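Long-range contact in polysaccharide Lyase Family 6 (Bacteroides cellulosilyticus, PDB 6QPS), which probably cleaves the mannuronic acid-rich parts of alginate as a calcium-binding family 6 polysaccharide lyase of the gut: residues C269-N280 / R294-N305. Residues are numbered along the deposited sequence; the frame is centred on the assembly and turned at random. Where two conformers were deposited one is given.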
ATOM      1  N   CYS A 269      -1.383  -8.831   5.401  1.00  7.65           N
ATOM      2  CA  CYS A 269      -0.770  -9.939   4.660  1.00  9.00           C
ATOM      3  C   CYS A 269      -1.915 -10.907   4.380  1.00  8.61           C
ATOM      4  O   CYS A 269      -2.121 -11.897   5.096  1.00  8.84           O
ATOM      5  CB  CYS A 269       0.321 -10.598   5.504  1.00  8.46           C
ATOM      6  SG  CYS A 269       1.828  -9.589   5.635  1.00 11.03           S
ATOM      7  N   ARG A 270      -2.708 -10.584   3.344  1.00  7.92           N
ATOM      8  CA  ARG A 270      -3.989 -11.262   3.118  1.00  8.00           C
ATOM      9  C   ARG A 270      -3.834 -12.608   2.424  1.00  9.04           C
ATOM     10  O   ARG A 270      -4.428 -13.607   2.862  1.00  8.82           O
ATOM     11  CB  ARG A 270      -4.953 -10.345   2.348  1.00  8.80           C
ATOM     12  CG  ARG A 270      -6.295 -11.005   2.048  1.00  9.26           C
ATOM     13  CD  ARG A 270      -7.073 -11.393   3.320  1.00  9.44           C
ATOM     14  NE  ARG A 270      -8.279 -12.144   2.985  1.00 11.87           N
ATOM     15  CZ  ARG A 270      -8.341 -13.463   2.864  1.00 12.37           C
ATOM     16  NH1 ARG A 270      -7.263 -14.203   3.109  1.00  9.89           N
ATOM     17  NH2 ARG A 270      -9.479 -14.054   2.520  1.00 11.35           N
ATOM     18  N   HIS A 271      -3.078 -12.634   1.328  1.00  8.00           N
ATOM     19  CA  HIS A 271      -2.766 -13.877   0.635  1.00  7.97           C
ATOM     20  C   HIS A 271      -1.283 -13.837   0.251  1.00  8.37           C
ATOM     21  O   HIS A 271      -0.685 -12.763   0.155  1.00  8.04           O
ATOM     22  CB  HIS A 271      -3.554 -14.060  -0.674  1.00  8.71           C
ATOM     23  CG  HIS A 271      -5.050 -14.049  -0.576  1.00  8.84           C
ATOM     24  ND1 HIS A 271      -5.782 -14.873   0.257  1.00  9.01           N
ATOM     25  CD2 HIS A 271      -5.960 -13.391  -1.338  1.00  9.30           C
ATOM     26  CE1 HIS A 271      -7.075 -14.678   0.041  1.00 11.45           C
ATOM     27  NE2 HIS A 271      -7.209 -13.795  -0.934  1.00 11.14           N
ATOM     28  N   GLY A 272      -0.700 -15.007   0.000  1.00  7.80           N
ATOM     29  CA  GLY A 272       0.715 -15.117  -0.313  1.00  7.91           C
ATOM     30  C   GLY A 272       1.644 -15.103   0.897  1.00  7.47           C
ATOM     31  O   GLY A 272       1.261 -14.809   2.037  1.00  7.45           O
ATOM     32  N   HIS A 273       2.909 -15.441   0.632  1.00  8.73           N
ATOM     33  CA  HIS A 273       3.864 -15.891   1.650  1.00  8.04           C
ATOM     34  C   HIS A 273       5.166 -15.102   1.568  1.00  7.15           C
ATOM     35  O   HIS A 273       5.508 -14.501   0.539  1.00  7.92           O
ATOM     36  CB  HIS A 273       4.148 -17.409   1.502  1.00  8.20           C
ATOM     37  CG  HIS A 273       2.907 -18.197   1.226  1.00  7.96           C
ATOM     38  ND1 HIS A 273       1.910 -18.381   2.167  1.00  8.10           N
ATOM     39  CD2 HIS A 273       2.465 -18.762   0.079  1.00  8.52           C
ATOM     40  CE1 HIS A 273       0.929 -19.078   1.610  1.00  9.50           C
ATOM     41  NE2 HIS A 273       1.224 -19.279   0.334  1.00  8.94           N
ATOM     42  N   TYR A 274       5.898 -15.125   2.680  1.00  7.93           N
ATOM     43  CA  TYR A 274       7.278 -14.639   2.745  1.00  7.41           C
ATOM     44  C   TYR A 274       7.412 -13.135   2.518  1.00  8.10           C
ATOM     45  O   TYR A 274       8.396 -12.653   1.938  1.00  8.29           O
ATOM     46  CB  TYR A 274       8.179 -15.407   1.776  1.00  7.22           C
ATOM     47  CG  TYR A 274       8.136 -16.916   1.849  1.00  7.41           C
ATOM     48  CD1 TYR A 274       8.617 -17.591   2.965  1.00  8.80           C
ATOM     49  CD2 TYR A 274       7.642 -17.673   0.798  1.00  7.55           C
ATOM     50  CE1 TYR A 274       8.626 -18.968   3.021  1.00  8.61           C
ATOM     51  CE2 TYR A 274       7.659 -19.052   0.848  1.00  8.42           C
ATOM     52  CZ  TYR A 274       8.102 -19.702   1.980  1.00  9.27           C
ATOM     53  OH  TYR A 274       8.108 -21.081   2.018  1.00 10.93           O
ATOM     54  N   ASN A 275       6.440 -12.361   2.992  1.00  7.14           N
ATOM     55  CA  ASN A 275       6.501 -10.910   2.917  1.00  7.93           C
ATOM     56  C   ASN A 275       7.342 -10.355   4.054  1.00  6.63           C
ATOM     57  O   ASN A 275       7.344 -10.893   5.162  1.00  8.31           O
ATOM     58  CB  ASN A 275       5.082 -10.354   2.888  1.00  7.73           C
ATOM     59  CG  ASN A 275       4.371 -10.741   1.587  1.00  6.75           C
ATOM     60  OD1 ASN A 275       4.834 -10.394   0.484  1.00  7.56           O
ATOM     61  ND2 ASN A 275       3.300 -11.521   1.680  1.00  8.46           N
ATOM     62  N   VAL A 276       8.122  -9.319   3.750  1.00  7.40           N
ATOM     63  CA  VAL A 276       9.086  -8.724   4.668  1.00  8.16           C
ATOM     64  C   VAL A 276       8.575  -7.334   5.044  1.00  7.14           C
ATOM     65  O   VAL A 276       8.411  -6.472   4.170  1.00  8.13           O
ATOM     66  CB  VAL A 276      10.491  -8.706   4.045  1.00  8.33           C
ATOM     67  CG1 VAL A 276      11.483  -8.004   4.970  1.00  9.51           C
ATOM     68  CG2 VAL A 276      10.982 -10.140   3.712  1.00  9.77           C
ATOM     69  N   ILE A 277       8.317  -7.130   6.339  0.64  7.43           N
ATOM     70  CA  ILE A 277       7.617  -5.955   6.867  0.64  7.93           C
ATOM     71  C   ILE A 277       8.563  -5.299   7.870  0.64  8.73           C
ATOM     72  O   ILE A 277       8.666  -5.755   9.017  0.64  8.44           O
ATOM     73  CB  ILE A 277       6.298  -6.364   7.538  0.64  8.25           C
ATOM     74  CG1 ILE A 277       5.475  -7.350   6.678  0.64  9.97           C
ATOM     75  CG2 ILE A 277       5.481  -5.151   7.862  0.64  7.56           C
ATOM     76  CD1 ILE A 277       5.026  -6.824   5.345  0.64 10.03           C
ATOM     77  N   GLU A 278       9.231  -4.214   7.466  1.00  7.25           N
ATOM     78  CA  GLU A 278      10.332  -3.627   8.233  1.00  6.86           C
ATOM     79  C   GLU A 278      10.111  -2.145   8.514  1.00  7.16           C
ATOM     80  O   GLU A 278       9.952  -1.342   7.595  1.00  7.74           O
ATOM     81  CB  GLU A 278      11.667  -3.770   7.462  1.00  7.71           C
ATOM     82  CG  GLU A 278      12.213  -5.193   7.377  1.00  8.28           C
ATOM     83  CD  GLU A 278      13.361  -5.338   6.392  1.00  8.50           C
ATOM     84  OE1 GLU A 278      13.428  -4.565   5.413  1.00  8.14           O
ATOM     85  OE2 GLU A 278      14.205  -6.259   6.569  1.00  8.14           O
ATOM     86  N   SER A 279      10.169  -1.783   9.779  1.00  7.35           N
ATOM     87  CA  SER A 279      10.364  -0.393  10.203  1.00  7.35           C
ATOM     88  C   SER A 279       9.241   0.535   9.775  1.00  8.44           C
ATOM     89  O   SER A 279       9.474   1.726   9.570  1.00  8.56           O
ATOM     90  CB  SER A 279      11.712   0.182   9.749  1.00  8.47           C
ATOM     91  OG  SER A 279      12.808  -0.643  10.158  1.00  8.55           O
ATOM     92  N   ASN A 280       8.018   0.016   9.661  1.00  7.61           N
ATOM     93  CA  ASN A 280       6.855   0.867   9.418  1.00  7.22           C
ATOM     94  C   ASN A 280       6.383   1.491  10.726  1.00  7.81           C
ATOM     95  O   ASN A 280       6.686   0.995  11.810  1.00  7.26           O
ATOM     96  CB  ASN A 280       5.729   0.049   8.782  1.00  7.51           C
ATOM     97  CG  ASN A 280       6.144  -0.549   7.442  1.00  7.82           C
ATOM     98  OD1 ASN A 280       6.149   0.122   6.416  1.00  7.84           O
ATOM     99  ND2 ASN A 280       6.550  -1.809   7.453  1.00  8.42           N
ATOM    100  N   ARG A 294      -1.949  -7.232  10.137  1.00  9.44           N
ATOM    101  CA  ARG A 294      -2.755  -8.450  10.157  1.00  8.20           C
ATOM    102  C   ARG A 294      -2.016  -9.566   9.430  1.00  8.85           C
ATOM    103  O   ARG A 294      -1.633  -9.400   8.260  1.00  9.38           O
ATOM    104  CB  ARG A 294      -4.125  -8.209   9.515  1.00 10.14           C
ATOM    105  CG  ARG A 294      -5.091  -9.374   9.534  1.00 12.61           C
ATOM    106  CD  ARG A 294      -6.532  -8.910   9.736  1.00 16.02           C
ATOM    107  NE  ARG A 294      -7.053  -8.022   8.706  1.00 18.58           N
ATOM    108  CZ  ARG A 294      -7.820  -8.413   7.684  1.00 21.52           C
ATOM    109  NH1 ARG A 294      -8.130  -9.688   7.535  1.00 19.23           N
ATOM    110  NH2 ARG A 294      -8.288  -7.521   6.814  1.00 21.93           N
ATOM    111  N   ILE A 295      -1.836 -10.700  10.113  1.00  8.51           N
ATOM    112  CA  ILE A 295      -1.042 -11.833   9.632  1.00  8.06           C
ATOM    113  C   ILE A 295      -1.941 -13.044   9.353  1.00  8.68           C
ATOM    114  O   ILE A 295      -2.608 -13.558  10.265  1.00  9.07           O
ATOM    115  CB  ILE A 295       0.053 -12.196  10.646  1.00  8.92           C
ATOM    116  CG1 ILE A 295       1.010 -11.030  10.859  1.00  9.85           C
ATOM    117  CG2 ILE A 295       0.773 -13.470  10.196  1.00  9.22           C
ATOM    118  CD1 ILE A 295       1.783 -10.619   9.621  1.00 10.52           C
ATOM    119  N   ILE A 296      -1.952 -13.460   8.075  1.00  8.84           N
ATOM    120  CA  ILE A 296      -2.492 -14.703   7.529  1.00  8.25           C
ATOM    121  C   ILE A 296      -1.335 -15.255   6.678  1.00  8.09           C
ATOM    122  O   ILE A 296      -0.399 -14.526   6.334  1.00  7.83           O
ATOM    123  CB  ILE A 296      -3.762 -14.412   6.676  1.00  9.22           C
ATOM    124  CG1 ILE A 296      -4.806 -13.675   7.529  1.00  9.40           C
ATOM    125  CG2 ILE A 296      -4.389 -15.661   6.044  1.00  8.90           C
ATOM    126  CD1 ILE A 296      -5.715 -12.794   6.714  1.00 12.59           C
ATOM    127  N   ASN A 297      -1.355 -16.565   6.379  1.00  8.98           N
ATOM    128  CA  ASN A 297      -0.341 -17.192   5.514  1.00  8.40           C
ATOM    129  C   ASN A 297       1.039 -17.314   6.170  1.00  8.21           C
ATOM    130  O   ASN A 297       1.187 -17.089   7.371  1.00  8.73           O
ATOM    131  CB  ASN A 297      -0.237 -16.475   4.162  1.00  8.07           C
ATOM    132  CG  ASN A 297      -1.580 -16.040   3.622  1.00  8.61           C
ATOM    133  OD1 ASN A 297      -2.319 -16.841   3.111  1.00  9.22           O
ATOM    134  ND2 ASN A 297      -1.911 -14.764   3.776  1.00  9.05           N
ATOM    135  N   GLN A 298       2.050 -17.747   5.413  1.00  8.39           N
ATOM    136  CA  GLN A 298       3.277 -18.205   6.049  1.00  8.14           C
ATOM    137  C   GLN A 298       4.518 -17.429   5.647  1.00  7.86           C
ATOM    138  O   GLN A 298       4.576 -16.776   4.606  1.00  8.30           O
ATOM    139  CB  GLN A 298       3.493 -19.710   5.835  1.00 12.03           C
ATOM    140  CG  GLN A 298       3.660 -20.160   4.417  1.00 13.92           C
ATOM    141  CD  GLN A 298       3.919 -21.681   4.294  1.00 11.34           C
ATOM    142  OE1 GLN A 298       4.994 -22.083   3.908  1.00 15.81           O
ATOM    143  NE2 GLN A 298       2.924 -22.493   4.602  1.00 13.92           N
ATOM    144  N   GLY A 299       5.541 -17.569   6.484  1.00  7.99           N
ATOM    145  CA  GLY A 299       6.889 -17.250   6.085  1.00  8.20           C
ATOM    146  C   GLY A 299       7.333 -15.820   6.248  1.00  7.84           C
ATOM    147  O   GLY A 299       8.483 -15.512   5.901  1.00  9.02           O
ATOM    148  N   HIS A 300       6.493 -14.944   6.770  1.00  7.45           N
ATOM    149  CA  HIS A 300       6.783 -13.512   6.841  1.00  7.54           C
ATOM    150  C   HIS A 300       7.791 -13.194   7.939  1.00  8.27           C
ATOM    151  O   HIS A 300       7.908 -13.908   8.945  1.00  8.69           O
ATOM    152  CB  HIS A 300       5.506 -12.701   7.117  1.00  8.24           C
ATOM    153  CG  HIS A 300       4.301 -13.186   6.364  1.00  7.54           C
ATOM    154  ND1 HIS A 300       4.197 -13.153   4.983  1.00  7.25           N
ATOM    155  CD2 HIS A 300       3.153 -13.734   6.823  1.00  9.13           C
ATOM    156  CE1 HIS A 300       3.020 -13.656   4.640  1.00  7.15           C
ATOM    157  NE2 HIS A 300       2.370 -14.002   5.737  1.00  8.11           N
ATOM    158  N   THR A 301       8.516 -12.094   7.739  1.00  7.69           N
ATOM    159  CA  THR A 301       9.420 -11.533   8.744  1.00  8.30           C
ATOM    160  C   THR A 301       8.957 -10.112   9.059  1.00  7.86           C
ATOM    161  O   THR A 301       8.843  -9.283   8.151  1.00  9.19           O
ATOM    162  CB  THR A 301      10.869 -11.579   8.253  1.00  8.58           C
ATOM    163  OG1 THR A 301      11.225 -12.939   7.938  1.00  9.62           O
ATOM    164  CG2 THR A 301      11.813 -11.073   9.337  1.00 10.02           C
ATOM    165  N   VAL A 302       8.658  -9.848  10.333  1.00  7.91           N
ATOM    166  CA  VAL A 302       7.997  -8.617  10.785  1.00  8.05           C
ATOM    167  C   VAL A 302       8.886  -8.005  11.868  1.00  7.70           C
ATOM    168  O   VAL A 302       8.913  -8.491  13.010  1.00  6.96           O
ATOM    169  CB  VAL A 302       6.603  -8.928  11.333  1.00  9.10           C
ATOM    170  CG1 VAL A 302       5.914  -7.670  11.800  1.00  9.18           C
ATOM    171  CG2 VAL A 302       5.752  -9.678  10.304  1.00 10.22           C
ATOM    172  N   TYR A 303       9.633  -6.953  11.506  1.00  7.65           N
ATOM    173  CA  TYR A 303      10.724  -6.418  12.313  1.00  7.50           C
ATOM    174  C   TYR A 303      10.680  -4.900  12.419  1.00  7.16           C
ATOM    175  O   TYR A 303      10.534  -4.210  11.412  1.00  7.06           O
ATOM    176  CB  TYR A 303      12.047  -6.846  11.642  1.00  7.54           C
ATOM    177  CG  TYR A 303      13.300  -6.175  12.155  1.00  6.26           C
ATOM    178  CD1 TYR A 303      13.679  -6.346  13.473  1.00  8.14           C
ATOM    179  CD2 TYR A 303      14.111  -5.391  11.322  1.00  6.91           C
ATOM    180  CE1 TYR A 303      14.812  -5.738  13.970  1.00  7.96           C
ATOM    181  CE2 TYR A 303      15.266  -4.811  11.803  1.00  7.41           C
ATOM    182  CZ  TYR A 303      15.612  -4.986  13.133  1.00  7.30           C
ATOM    183  OH  TYR A 303      16.751  -4.406  13.656  1.00  9.72           O
ATOM    184  N   ASP A 304      10.878  -4.377  13.633  1.00  7.59           N
ATOM    185  CA  ASP A 304      11.123  -2.945  13.863  1.00  8.10           C
ATOM    186  C   ASP A 304       9.927  -2.049  13.540  1.00  7.74           C
ATOM    187  O   ASP A 304      10.113  -0.861  13.291  1.00  7.43           O
ATOM    188  CB  ASP A 304      12.405  -2.491  13.128  1.00  8.45           C
ATOM    189  CG  ASP A 304      12.938  -1.138  13.598  1.00  8.61           C
ATOM    190  OD1 ASP A 304      12.970  -0.927  14.828  1.00 11.17           O
ATOM    191  OD2 ASP A 304      13.336  -0.336  12.728  1.00 10.82           O
ATOM    192  N   ASN A 305       8.705  -2.579  13.547  1.00  7.56           N
ATOM    193  CA  ASN A 305       7.522  -1.764  13.317  1.00  7.94           C
ATOM    194  C   ASN A 305       7.050  -1.150  14.624  1.00  8.89           C
ATOM    195  O   ASN A 305       7.203  -1.735  15.692  1.00 10.02           O
ATOM    196  CB  ASN A 305       6.419  -2.603  12.675  1.00  7.03           C
ATOM    197  CG  ASN A 305       6.878  -3.238  11.361  1.00  6.88           C
ATOM    198  OD1 ASN A 305       6.880  -2.598  10.321  1.00  7.76           O
ATOM    199  ND2 ASN A 305       7.293  -4.512  11.424  1.00  8.15           N
TER
HETATM  200  O   HOH W   1      -5.075 -16.606   2.430  1.00 10.49           O
HETATM  201  O   HOH W   2      -2.197 -17.541   0.317  1.00  9.49           O
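His300 lies alongside Asn275, its ring edge bonded to the turn of the preceding coil of a right-handed parallel beta-helix. CB rests against Asn275 O; CG lies beside the backbone N, opposite the carbonyl carbon (chi1 -41°), which swings the ring alongside the Asn275 amide, the planes 11° apart. ND1 accepts the backbone N-H of Asn275 at 3.1 Å, in the ring plane. CE1 comes 3.3 Å from Gly272 O, and NE2 donates to Ile296 O at 2.9 Å; histidine suits the place by offering both acceptor and donor. Cys269 SG makes a sulfur-aromatic contact over one face, 4.3 Å from the centroid: its sulfur is large and polarisable, its side chain short enough to fit.

Beyond the parallel strands 276-278 and 301-303, Asn305 and Asn280 have nearly coplanar amides, part of a hydrogen-bonded asparagine row. Asn305 OD1 accepts from Asn280 N at 2.9 Å and Asn280 ND2 at 3.0 Å; Asn305 ND2 donates to Ile277 O from above its carbonyl plane, beside Tyr303 N. A leucine in its place would probably leave Asn280 N without its acceptor and loosen the turn. On a partly exposed edge, the short hydroxyl of Ser279 donates to the anti lone pair of Asp304 OD2.

Strands 254-261 and 345-353 flank this pair: Asn280 OD1 accepts from Asn258 ND2, and Asn305 N donates to Asn350 OD1. Asn275 OD1 accepts from Asn253 N. Strands 244-249 and 313-318 flank 266-271/291-295, where Arg270 touches calcium ligand Glu244 and its NH1 donates to Ser338 O.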